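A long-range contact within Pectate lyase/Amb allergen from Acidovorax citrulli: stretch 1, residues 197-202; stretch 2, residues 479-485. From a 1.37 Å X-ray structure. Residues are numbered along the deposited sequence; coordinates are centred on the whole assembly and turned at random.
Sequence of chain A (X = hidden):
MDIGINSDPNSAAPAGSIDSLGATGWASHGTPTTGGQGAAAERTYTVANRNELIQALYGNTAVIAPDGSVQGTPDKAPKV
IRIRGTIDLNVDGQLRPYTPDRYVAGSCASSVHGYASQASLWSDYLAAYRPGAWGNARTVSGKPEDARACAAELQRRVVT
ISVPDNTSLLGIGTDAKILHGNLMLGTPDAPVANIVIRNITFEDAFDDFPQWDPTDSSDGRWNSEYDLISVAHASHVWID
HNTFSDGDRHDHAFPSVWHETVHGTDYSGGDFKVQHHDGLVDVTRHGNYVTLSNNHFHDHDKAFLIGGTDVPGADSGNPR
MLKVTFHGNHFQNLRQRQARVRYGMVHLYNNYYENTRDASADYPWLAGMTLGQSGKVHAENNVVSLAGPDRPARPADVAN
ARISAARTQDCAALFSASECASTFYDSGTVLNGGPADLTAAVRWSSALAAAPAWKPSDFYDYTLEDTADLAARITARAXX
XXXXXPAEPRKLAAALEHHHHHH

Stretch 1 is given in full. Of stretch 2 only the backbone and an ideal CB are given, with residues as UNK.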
# COMPACT_ATOMS: atom_id res chain seq x y z
N ILE A 197 -13.85 21.00 3.48
CA ILE A 197 -12.65 20.23 3.15
C ILE A 197 -12.85 19.64 1.76
O ILE A 197 -13.81 18.89 1.56
CB ILE A 197 -12.41 19.09 4.20
CG1 ILE A 197 -12.21 19.69 5.61
CG2 ILE A 197 -11.23 18.22 3.81
CD1 ILE A 197 -12.18 18.68 6.72
N ARG A 198 -12.00 20.00 0.80
CA ARG A 198 -12.18 19.55 -0.59
C ARG A 198 -10.86 19.23 -1.28
O ARG A 198 -9.83 19.83 -1.00
CB ARG A 198 -12.86 20.62 -1.45
CG ARG A 198 -14.11 21.21 -0.83
CD ARG A 198 -14.71 22.25 -1.74
NE ARG A 198 -15.46 21.66 -2.85
CZ ARG A 198 -15.96 22.37 -3.85
NH1 ARG A 198 -15.70 23.68 -3.95
NH2 ARG A 198 -16.70 21.77 -4.77
N ASN A 199 -10.93 18.28 -2.22
CA ASN A 199 -9.86 18.03 -3.17
C ASN A 199 -8.56 17.52 -2.57
O ASN A 199 -7.50 17.76 -3.13
CB ASN A 199 -9.59 19.25 -4.05
CG ASN A 199 -8.88 18.88 -5.34
OD1 ASN A 199 -9.19 17.84 -5.93
ND2 ASN A 199 -7.94 19.72 -5.79
N ILE A 200 -8.66 16.76 -1.47
CA ILE A 200 -7.48 16.21 -0.80
C ILE A 200 -7.59 14.69 -0.80
O ILE A 200 -8.69 14.12 -0.66
CB ILE A 200 -7.39 16.73 0.65
CG1 ILE A 200 -7.18 18.24 0.63
CG2 ILE A 200 -6.28 16.04 1.46
CD1 ILE A 200 -7.58 18.94 1.92
N THR A 201 -6.46 14.03 -1.00
CA THR A 201 -6.38 12.58 -0.80
C THR A 201 -5.82 12.31 0.60
O THR A 201 -4.68 12.66 0.89
CB THR A 201 -5.52 11.93 -1.89
OG1 THR A 201 -6.20 12.07 -3.13
CG2 THR A 201 -5.31 10.44 -1.64
N PHE A 202 -6.65 11.70 1.45
CA PHE A 202 -6.30 11.38 2.83
C PHE A 202 -5.93 9.90 2.87
O PHE A 202 -6.69 9.06 2.37
CB PHE A 202 -7.52 11.60 3.72
CG PHE A 202 -7.89 13.03 3.95
CD1 PHE A 202 -7.33 13.72 5.02
CD2 PHE A 202 -8.80 13.69 3.12
CE1 PHE A 202 -7.66 15.03 5.27
CE2 PHE A 202 -9.14 15.02 3.37
CZ PHE A 202 -8.58 15.69 4.44
N UNK A 479 -14.28 12.04 -6.00
CA UNK A 479 -12.98 12.04 -5.33
C UNK A 479 -12.10 13.25 -5.58
O UNK A 479 -12.49 14.26 -6.20
CB UNK A 479 -12.21 10.79 -5.75
N UNK A 480 -10.89 13.16 -5.06
CA UNK A 480 -9.88 14.18 -5.29
C UNK A 480 -9.38 14.14 -6.74
O UNK A 480 -9.51 13.13 -7.44
CB UNK A 480 -8.71 14.00 -4.32
N UNK A 481 -8.79 15.25 -7.18
CA UNK A 481 -8.19 15.29 -8.50
C UNK A 481 -9.19 15.50 -9.63
O UNK A 481 -8.86 15.26 -10.78
CB UNK A 481 -7.42 13.99 -8.74
N UNK A 482 -10.40 15.97 -9.29
CA UNK A 482 -11.46 16.16 -10.28
C UNK A 482 -11.84 17.64 -10.44
O UNK A 482 -12.06 18.12 -11.54
CB UNK A 482 -12.69 15.35 -9.88
N UNK A 483 -11.91 18.36 -9.33
CA UNK A 483 -12.29 19.78 -9.33
C UNK A 483 -11.30 20.69 -10.02
O UNK A 483 -11.68 21.76 -10.53
CB UNK A 483 -12.48 20.26 -7.89
N UNK A 484 -10.02 20.32 -9.96
CA UNK A 484 -8.96 21.14 -10.53
C UNK A 484 -8.11 20.34 -11.50
O UNK A 484 -7.96 19.12 -11.34
CB UNK A 484 -8.08 21.73 -9.42
N UNK A 485 -7.54 21.03 -12.47
CA UNK A 485 -6.49 20.46 -13.29
C UNK A 485 -5.18 20.37 -12.53
O UNK A 485 -5.06 20.88 -11.41
CB UNK A 485 -6.30 21.29 -14.56

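Position 479 has phi/psi of 97/-174, and its ideal CB finds nothing of stretch 1 within 5.5 Å. The contact therefore sets no demand on a side chain, whereas the positive phi by itself favours glycine. The deposited residue is Gly 479. Its carbonyl O accepts a hydrogen bond at 2.8 Å from the water O, and that same water O donates to Asn 199 OD1, also at 2.8 Å, linking the two stretches.

At position 480 the CA lies 4.4 Å from the CA of Asn 199, and CA-to-CB points toward stretch 1. The ideal CB is 3.4 Å from Thr 201 OG1, 3.7 Å from Ile 200 O and 3.9 Å from Asn 199 C. Backbone angles of -71/160 are open to most residues, but with neighbours this near the CB a small side chain, alanine or serine, or none, is the simplest fit. The residue is Ala 480, whose methyl CB packs 3.4 Å from Thr 201 OG1.

At 481 the CA-to-CB direction is away from stretch 1, so the backbone makes the contact. Phi/psi of 80/17 favours glycine, with asparagine or aspartate as plausible alternatives. Gly 481 is found, and its N donates to Asn 199 OD1 at 2.9 Å with an N-H...O angle of 159°, the single direct hydrogen bond between the stretches.

Position 482 points sideways and its ideal CB has no stretch 1 atom within 5.5 Å, so many side chains would suit, polar ones included. Lys 482 sends its chain end away; its N donates to the water O at 2.9 Å, extending the network around Asn 199 OD1.

Position 483 points toward stretch 1, with its ideal CB 4.5 Å from Asn 199 OD1 and 5.5 Å from Arg 198 NH2. This leaves room for a medium or long side chain: an aliphatic one could lie over the flat guanidinium, and an acidic one could answer its charge. Leu 483 takes the first course. With chi1 -72° (m) and chi2 173° (t), it places CD1 over one guanidinium face, 3.5 Å from Arg 198 NH2.

The ideal CB at 484 lies 4.2 Å from Asn 199 ND2, a donor, and CA-to-CB points toward stretch 1. Glutamate, glutamine or a compact residue would suit. Glu 484 extends alongside the amide, OE1 standing 4.0 Å from Asn 199 ND2; both carboxylate oxygens are hydrogen-bonded elsewhere in the structure.

Position 485 is out of reach, so the contact cannot discriminate; it is Gly 485.

Stretch 2 (479-485) GAGKLEG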
# COMPACT_ATOMS: atom_id res chain seq x y z
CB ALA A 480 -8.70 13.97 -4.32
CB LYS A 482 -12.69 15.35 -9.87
CG LYS A 482 -12.47 13.86 -9.75
CD LYS A 482 -12.19 13.22 -11.11
CE LYS A 482 -12.01 11.72 -10.98
NZ LYS A 482 -11.68 11.10 -12.27
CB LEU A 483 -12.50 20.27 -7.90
CG LEU A 483 -13.76 19.76 -7.20
CD1 LEU A 483 -13.73 20.19 -5.74
CD2 LEU A 483 -15.02 20.31 -7.87
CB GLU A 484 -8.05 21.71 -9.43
CG GLU A 484 -8.73 22.71 -8.51
CD GLU A 484 -7.75 23.43 -7.57
OE1 GLU A 484 -6.57 23.03 -7.48
OE2 GLU A 484 -8.19 24.41 -6.94
O HOH W 1 -11.63 16.87 -6.80
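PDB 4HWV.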